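Local coordinates for protein restriction endonuclease LpnPI (Legionella pneumophila subsp. pneumophila str. Philadelphia 1, PDB 4RZL) that probably recognises modified cytosine in DNA through this N-terminal SRA-type domain, as part of a modification-dependent restriction endonuclease that cuts the DNA, at residues 22-31 with 140-151; 188-197 with 208-216. All coordinates share one frame; numbering follows the deposited sequence.

Interaction 1 (22-31 with 140-151)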
# COMPACT_ATOMS: atom_id res chain seq x y z
N LEU A 22 -0.76 -13.87 -0.34
CA LEU A 22 0.00 -12.72 -0.85
C LEU A 22 1.51 -12.92 -0.60
O LEU A 22 1.97 -12.94 0.55
CB LEU A 22 -0.48 -11.41 -0.21
CG LEU A 22 -1.81 -10.89 -0.79
CD1 LEU A 22 -2.34 -9.71 0.04
CD2 LEU A 22 -1.60 -10.49 -2.25
N ILE A 23 2.26 -13.06 -1.68
CA ILE A 23 3.68 -13.38 -1.64
C ILE A 23 4.53 -12.25 -2.21
O ILE A 23 4.21 -11.72 -3.27
CB ILE A 23 3.96 -14.68 -2.42
CG1 ILE A 23 3.31 -15.87 -1.70
CG2 ILE A 23 5.48 -14.92 -2.58
CD1 ILE A 23 3.41 -17.17 -2.45
N ILE A 24 5.59 -11.88 -1.50
CA ILE A 24 6.48 -10.80 -1.92
C ILE A 24 6.89 -10.94 -3.38
O ILE A 24 7.43 -11.97 -3.79
CB ILE A 24 7.76 -10.73 -1.04
CG1 ILE A 24 7.43 -10.15 0.33
CG2 ILE A 24 8.84 -9.90 -1.74
CD1 ILE A 24 6.98 -8.70 0.30
N ASP A 25 6.55 -9.91 -4.15
CA ASP A 25 6.87 -9.76 -5.57
C ASP A 25 6.24 -10.81 -6.49
O ASP A 25 6.61 -10.91 -7.66
CB ASP A 25 8.38 -9.72 -5.77
CG ASP A 25 8.99 -8.44 -5.21
OD1 ASP A 25 8.22 -7.47 -4.98
OD2 ASP A 25 10.22 -8.39 -5.01
N ALA A 26 5.28 -11.56 -5.98
CA ALA A 26 4.49 -12.44 -6.84
C ALA A 26 3.56 -11.58 -7.69
O ALA A 26 3.19 -10.48 -7.28
CB ALA A 26 3.71 -13.45 -6.02
N VAL A 27 3.18 -12.07 -8.86
CA VAL A 27 2.32 -11.33 -9.79
C VAL A 27 0.92 -11.94 -9.80
O VAL A 27 0.75 -13.16 -9.79
CB VAL A 27 2.92 -11.34 -11.21
CG1 VAL A 27 1.90 -10.89 -12.26
CG2 VAL A 27 4.18 -10.46 -11.26
N TYR A 28 -0.08 -11.07 -9.78
CA TYR A 28 -1.47 -11.49 -9.72
C TYR A 28 -2.21 -10.95 -10.93
O TYR A 28 -2.39 -9.75 -11.07
CB TYR A 28 -2.11 -11.02 -8.41
CG TYR A 28 -1.40 -11.60 -7.21
CD1 TYR A 28 -0.25 -11.01 -6.71
CD2 TYR A 28 -1.84 -12.79 -6.62
CE1 TYR A 28 0.44 -11.56 -5.62
CE2 TYR A 28 -1.17 -13.35 -5.55
CZ TYR A 28 -0.03 -12.73 -5.05
OH TYR A 28 0.62 -13.31 -3.97
N GLU A 29 -2.62 -11.85 -11.81
CA GLU A 29 -3.17 -11.46 -13.11
C GLU A 29 -4.60 -10.96 -13.01
O GLU A 29 -5.42 -11.52 -12.30
CB GLU A 29 -3.08 -12.64 -14.07
CG GLU A 29 -1.63 -12.96 -14.43
CD GLU A 29 -1.51 -13.85 -15.63
OE1 GLU A 29 -1.98 -15.01 -15.56
OE2 GLU A 29 -0.96 -13.39 -16.65
N GLY A 30 -4.87 -9.89 -13.74
CA GLY A 30 -6.21 -9.33 -13.82
C GLY A 30 -7.11 -10.05 -14.82
O GLY A 30 -6.67 -10.95 -15.54
N GLY A 31 -8.37 -9.65 -14.87
CA GLY A 31 -9.33 -10.28 -15.76
C GLY A 31 -9.20 -9.81 -17.20
O GLY A 31 -8.34 -8.99 -17.54
N THR A 140 0.90 -8.16 -17.70
CA THR A 140 1.25 -9.46 -18.26
C THR A 140 0.60 -9.62 -19.63
O THR A 140 -0.23 -8.80 -20.02
CB THR A 140 0.80 -10.61 -17.35
OG1 THR A 140 -0.62 -10.53 -17.19
CG2 THR A 140 1.46 -10.52 -15.99
N ALA A 141 0.93 -10.70 -20.34
CA ALA A 141 0.38 -10.92 -21.68
C ALA A 141 -1.13 -11.04 -21.64
O ALA A 141 -1.82 -10.53 -22.51
CB ALA A 141 0.99 -12.16 -22.30
N SER A 142 -1.65 -11.71 -20.62
CA SER A 142 -3.08 -11.99 -20.57
C SER A 142 -3.91 -10.80 -20.10
O SER A 142 -5.12 -10.78 -20.29
CB SER A 142 -3.36 -13.17 -19.65
OG SER A 142 -3.04 -12.85 -18.30
N SER A 143 -3.26 -9.81 -19.47
CA SER A 143 -3.99 -8.70 -18.86
C SER A 143 -3.10 -7.51 -18.56
O SER A 143 -1.99 -7.65 -18.04
CB SER A 143 -4.68 -9.16 -17.57
OG SER A 143 -5.39 -8.09 -16.95
N SER A 144 -3.62 -6.32 -18.82
CA SER A 144 -2.89 -5.10 -18.54
C SER A 144 -3.23 -4.62 -17.15
O SER A 144 -2.68 -3.63 -16.67
CB SER A 144 -3.22 -4.02 -19.58
OG SER A 144 -4.60 -3.71 -19.53
N ARG A 145 -4.17 -5.31 -16.50
CA ARG A 145 -4.60 -4.95 -15.15
C ARG A 145 -3.89 -5.79 -14.09
O ARG A 145 -4.20 -5.68 -12.91
CB ARG A 145 -6.12 -5.15 -15.01
CG ARG A 145 -6.94 -4.40 -16.06
CD ARG A 145 -7.11 -2.94 -15.71
NE ARG A 145 -8.07 -2.76 -14.63
CZ ARG A 145 -9.39 -2.72 -14.80
NH1 ARG A 145 -9.93 -2.85 -16.02
NH2 ARG A 145 -10.19 -2.55 -13.75
N SER A 146 -2.94 -6.61 -14.51
CA SER A 146 -2.20 -7.45 -13.56
C SER A 146 -1.37 -6.61 -12.58
O SER A 146 -0.89 -5.52 -12.94
CB SER A 146 -1.29 -8.42 -14.32
OG SER A 146 -2.06 -9.21 -15.21
N VAL A 147 -1.22 -7.10 -11.36
CA VAL A 147 -0.46 -6.38 -10.33
C VAL A 147 0.61 -7.25 -9.66
O VAL A 147 0.60 -8.48 -9.76
CB VAL A 147 -1.39 -5.81 -9.22
CG1 VAL A 147 -2.44 -4.89 -9.82
CG2 VAL A 147 -2.04 -6.94 -8.39
N GLN A 148 1.53 -6.59 -8.96
CA GLN A 148 2.55 -7.28 -8.19
C GLN A 148 2.46 -6.81 -6.74
O GLN A 148 2.34 -5.62 -6.48
CB GLN A 148 3.93 -6.99 -8.77
CG GLN A 148 5.09 -7.62 -7.99
CD GLN A 148 6.45 -7.24 -8.56
OE1 GLN A 148 6.73 -6.07 -8.78
NE2 GLN A 148 7.28 -8.25 -8.82
N PHE A 149 2.46 -7.76 -5.81
CA PHE A 149 2.47 -7.45 -4.38
C PHE A 149 3.89 -7.06 -3.93
O PHE A 149 4.85 -7.80 -4.15
CB PHE A 149 1.96 -8.67 -3.60
CG PHE A 149 1.96 -8.49 -2.10
CD1 PHE A 149 1.17 -7.53 -1.49
CD2 PHE A 149 2.74 -9.33 -1.30
CE1 PHE A 149 1.17 -7.37 -0.09
CE2 PHE A 149 2.73 -9.20 0.10
CZ PHE A 149 1.94 -8.21 0.70
N LYS A 150 4.03 -5.88 -3.33
CA LYS A 150 5.36 -5.40 -2.94
C LYS A 150 5.62 -5.52 -1.43
O LYS A 150 6.73 -5.28 -0.98
CB LYS A 150 5.55 -3.95 -3.37
CG LYS A 150 5.24 -3.68 -4.85
CD LYS A 150 6.04 -4.60 -5.75
CE LYS A 150 7.52 -4.18 -5.81
NZ LYS A 150 8.35 -5.12 -6.65
N GLY A 151 4.59 -5.85 -0.66
CA GLY A 151 4.75 -6.10 0.77
C GLY A 151 3.75 -5.45 1.71
O GLY A 151 2.90 -4.66 1.30
O HOH W 1 0.12 -13.68 -19.13
O HOH W 2 -6.24 -13.16 -17.39

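Interaction 2 (188-197 with 208-216)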
# COMPACT_ATOMS: atom_id res chain seq x y z
N LEU A 188 7.86 -4.18 5.73
CA LEU A 188 8.17 -5.13 6.80
C LEU A 188 8.72 -6.47 6.29
O LEU A 188 8.38 -6.93 5.20
CB LEU A 188 6.93 -5.39 7.64
CG LEU A 188 6.33 -4.19 8.36
CD1 LEU A 188 5.03 -4.60 9.05
CD2 LEU A 188 7.33 -3.62 9.37
N ASN A 189 9.55 -7.11 7.11
CA ASN A 189 10.06 -8.43 6.80
C ASN A 189 8.96 -9.48 6.96
O ASN A 189 8.94 -10.26 7.91
CB ASN A 189 11.26 -8.76 7.70
CG ASN A 189 11.91 -10.10 7.36
OD1 ASN A 189 11.66 -10.68 6.30
ND2 ASN A 189 12.76 -10.58 8.25
N ILE A 190 8.02 -9.48 6.01
CA ILE A 190 6.94 -10.45 5.96
C ILE A 190 6.94 -11.01 4.55
O ILE A 190 6.52 -10.32 3.61
CB ILE A 190 5.57 -9.82 6.25
CG1 ILE A 190 5.52 -9.27 7.68
CG2 ILE A 190 4.45 -10.82 5.97
CD1 ILE A 190 4.22 -8.57 8.03
N PRO A 191 7.44 -12.24 4.38
CA PRO A 191 7.52 -12.81 3.03
C PRO A 191 6.16 -13.21 2.46
O PRO A 191 6.03 -13.31 1.24
CB PRO A 191 8.42 -14.04 3.20
CG PRO A 191 8.33 -14.39 4.69
CD PRO A 191 8.13 -13.07 5.40
N MET A 192 5.17 -13.42 3.32
CA MET A 192 3.87 -13.92 2.88
C MET A 192 2.74 -13.55 3.82
O MET A 192 2.85 -13.66 5.04
CB MET A 192 3.91 -15.46 2.75
CG MET A 192 2.59 -16.06 2.32
SD MET A 192 2.58 -17.86 2.32
CE MET A 192 2.18 -18.16 4.04
N VAL A 193 1.63 -13.10 3.24
CA VAL A 193 0.40 -12.96 4.00
C VAL A 193 -0.52 -14.11 3.60
O VAL A 193 -0.90 -14.24 2.44
CB VAL A 193 -0.29 -11.63 3.73
CG1 VAL A 193 -1.54 -11.50 4.62
CG2 VAL A 193 0.70 -10.49 3.99
N SER A 194 -0.86 -14.97 4.57
CA SER A 194 -1.60 -16.20 4.24
C SER A 194 -3.07 -15.95 3.88
O SER A 194 -3.67 -14.98 4.34
CB SER A 194 -1.54 -17.17 5.42
OG SER A 194 -2.42 -16.72 6.42
N ARG A 195 -3.64 -16.83 3.06
CA ARG A 195 -5.07 -16.77 2.77
C ARG A 195 -5.92 -16.81 4.04
O ARG A 195 -6.94 -16.12 4.13
CB ARG A 195 -5.46 -17.91 1.81
CG ARG A 195 -6.98 -18.07 1.62
CD ARG A 195 -7.70 -16.80 1.18
NE ARG A 195 -7.00 -16.05 0.16
CZ ARG A 195 -7.42 -14.86 -0.29
NH1 ARG A 195 -8.51 -14.30 0.21
NH2 ARG A 195 -6.74 -14.24 -1.25
N LYS A 196 -5.49 -17.61 5.02
CA LYS A 196 -6.17 -17.67 6.31
C LYS A 196 -6.23 -16.29 6.93
O LYS A 196 -7.29 -15.85 7.38
CB LYS A 196 -5.46 -18.64 7.26
CG LYS A 196 -6.13 -18.76 8.66
CD LYS A 196 -5.41 -19.79 9.53
CE LYS A 196 -5.89 -19.77 10.97
NZ LYS A 196 -7.31 -20.20 11.10
N TRP A 197 -5.09 -15.59 6.94
CA TRP A 197 -5.06 -14.24 7.49
C TRP A 197 -6.02 -13.34 6.74
O TRP A 197 -6.82 -12.64 7.35
CB TRP A 197 -3.65 -13.64 7.46
CG TRP A 197 -3.57 -12.42 8.34
CD1 TRP A 197 -3.08 -12.36 9.62
CD2 TRP A 197 -4.05 -11.11 8.03
NE1 TRP A 197 -3.20 -11.08 10.10
CE2 TRP A 197 -3.79 -10.29 9.15
CE3 TRP A 197 -4.65 -10.53 6.90
CZ2 TRP A 197 -4.12 -8.94 9.18
CZ3 TRP A 197 -4.98 -9.19 6.94
CH2 TRP A 197 -4.71 -8.41 8.06
N ASP A 208 -3.68 -15.94 11.72
CA ASP A 208 -2.47 -16.64 12.10
C ASP A 208 -1.35 -15.61 12.32
O ASP A 208 -1.61 -14.41 12.43
CB ASP A 208 -2.08 -17.69 11.05
CG ASP A 208 -1.91 -17.11 9.65
OD1 ASP A 208 -1.87 -15.86 9.49
OD2 ASP A 208 -1.83 -17.93 8.71
N ASN A 209 -0.12 -16.10 12.32
CA ASN A 209 1.06 -15.32 12.64
C ASN A 209 1.65 -14.53 11.46
O ASN A 209 2.75 -14.00 11.59
CB ASN A 209 2.16 -16.24 13.19
CG ASN A 209 1.96 -16.59 14.65
OD1 ASN A 209 0.93 -16.28 15.24
ND2 ASN A 209 2.95 -17.27 15.23
N SER A 210 0.95 -14.50 10.32
CA SER A 210 1.45 -13.82 9.12
C SER A 210 1.91 -12.39 9.40
O SER A 210 2.95 -11.94 8.93
CB SER A 210 0.38 -13.77 8.02
OG SER A 210 0.14 -15.04 7.47
N LEU A 211 1.13 -11.66 10.19
CA LEU A 211 1.43 -10.26 10.43
C LEU A 211 2.08 -9.98 11.76
O LEU A 211 2.06 -8.85 12.23
CB LEU A 211 0.16 -9.42 10.31
CG LEU A 211 0.19 -8.73 8.94
CD1 LEU A 211 -0.10 -9.73 7.83
CD2 LEU A 211 -0.76 -7.55 8.89
N ASN A 212 2.72 -11.00 12.35
CA ASN A 212 3.41 -10.78 13.62
C ASN A 212 4.43 -9.62 13.58
O ASN A 212 4.51 -8.86 14.54
CB ASN A 212 4.07 -12.08 14.08
CG ASN A 212 3.14 -12.92 14.96
OD1 ASN A 212 1.93 -12.69 15.01
ND2 ASN A 212 3.71 -13.91 15.63
N PRO A 213 5.20 -9.46 12.48
CA PRO A 213 6.07 -8.27 12.49
C PRO A 213 5.30 -6.95 12.47
O PRO A 213 5.81 -5.93 12.92
CB PRO A 213 6.90 -8.44 11.22
CG PRO A 213 6.94 -9.93 11.01
CD PRO A 213 5.56 -10.40 11.40
N PHE A 214 4.08 -6.96 11.95
CA PHE A 214 3.25 -5.76 11.99
C PHE A 214 2.83 -5.50 13.43
O PHE A 214 2.94 -4.38 13.93
CB PHE A 214 2.02 -5.88 11.08
CG PHE A 214 1.01 -4.78 11.30
CD1 PHE A 214 1.23 -3.51 10.79
CD2 PHE A 214 -0.14 -5.02 12.03
CE1 PHE A 214 0.31 -2.50 10.99
CE2 PHE A 214 -1.07 -4.01 12.24
CZ PHE A 214 -0.84 -2.75 11.73
N TYR A 215 2.34 -6.54 14.10
CA TYR A 215 1.87 -6.38 15.48
C TYR A 215 3.01 -6.03 16.42
O TYR A 215 2.82 -5.30 17.39
CB TYR A 215 1.15 -7.65 15.94
CG TYR A 215 -0.15 -7.83 15.20
CD1 TYR A 215 -1.12 -6.83 15.22
CD2 TYR A 215 -0.41 -8.97 14.45
CE1 TYR A 215 -2.31 -6.97 14.54
CE2 TYR A 215 -1.60 -9.13 13.77
CZ TYR A 215 -2.55 -8.13 13.82
OH TYR A 215 -3.74 -8.26 13.14
N GLN A 216 4.20 -6.52 16.11
CA GLN A 216 5.39 -6.12 16.84
C GLN A 216 5.63 -4.62 16.67
O GLN A 216 5.88 -3.90 17.64
CB GLN A 216 6.59 -6.94 16.38
CG GLN A 216 7.84 -6.77 17.24
CD GLN A 216 8.59 -5.49 16.99
OE1 GLN A 216 8.90 -4.74 17.92
NE2 GLN A 216 8.90 -5.23 15.72

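Interaction 1 (22-31 with 140-151)
An antiparallel strand pair in the mixed sheet of the recognition domain joins Tyr28 to Val147, with Tyr28 N donating to Val147 O at 2.7 Å and Val147 N answering to Tyr28 O. Beyond the neighbouring non-hydrogen-bonded pair of Val27 and Gln148, Phe149 N reaches Ala26 O. A type II turn from Ile23 to Ala26 carries segment 22-31 from strand 22-23 into strand 27-28, and Asp25 N, within the turn, donates to Phe149 O. The side chain of Phe149 packs against this turn: with CG anti to the backbone N (chi1 178°), its ring lies with one face under Leu22 CB, 3.9 Å from the ring centroid, and with the amide N of Gly151 over the opposite face. Strand 27-28 pairs with 147-155 on one side and, in parallel, with 11-12 on the other, whose Tyr12 stacks on the ring of Tyr28. At Asp25 itself, Lys150 NZ meets OD1 from above the carboxylate plane in a salt bridge of 2.9 Å, while Gln148 NE2 donates to Asp25 O, and Gln148 OE1 accepts from the same Lys150 NZ. At the far end, Glu29 OE2 accepts from Thr140 OG1 at 2.9 Å, near the carboxylate plane on the anti side, and from Ser142 OG at 2.7 Å, well above that plane. Gly30 N donates to Ser146 OG, and Ser143 OG to Gly31 O.

Interaction 2 (188-197 with 208-216)
Leu211 and Trp197 meet at about a right angle, the leucine standing over the indole. Its CD1 sits 4.0 Å from the centroid of the five-membered ring, only 12° off the normal, in a CH-pi contact, and CD2 reaches on to Trp197 CZ2 at 3.6 Å. The indole is brought there by a first torsion that sets CG anti to the backbone N (chi1 -165°). Val193 CG1 touches the same leucine methyl, CD1, so the branch is shared between strand 192-193 and the indole.

Further along, Ile190 lies obliquely across the ring of Pro213, CG1 to CG at 3.7 Å, and its CD1 also reaches Leu211 CG. Leu188 CD1 approaches Phe214 at its backbone end, 3.6 Å from Phe214 CA, near the plane of the phenyl ring and at its edge.

Polar groups close the other end. Ser194 OG donates to Asp208 OD2 at 2.7 Å, on the syn side and close to the carboxylate plane, and itself accepts from Trp197 N. Asp208 OD1 is gripped by both Ser210 OG and Ser210 N from one face of its plane, the latter bond forming an Asx turn. Ser210 OG in turn accepts from Ser194 N at 3.1 Å along a fairly straight path (160°). Two donors on one oxygen and a third on the other would fix the rotation of the carboxylate. The result is an N-capped helix start, with Ser194 as N-cap of helix 195-199, tied through its capping hydroxyl to the Asx turn that leads into helix 212-220.

Overall arrangement
Both contacts are partly buried, and they meet along the small antiparallel sheet of strands 22-23 and 192-193, where Leu22 O lies 2.7 Å from Val193 N, a probable hydrogen bond. Interaction 1 adds a short strand to the main sheet: main-chain bonds hold the strand pairing and side-chain bonds outnumber them, mostly toward the ends, with a buried aromatic beside the turn. Interaction 2 joins a strand and two helix starts through side chains: apolar groups along most of its length, a hydroxyl-carboxylate network at one end. Strand 147-155 serves both, pairing with 27-28 in interaction 1, and through Val152 and Val154 backing residues of interaction 2.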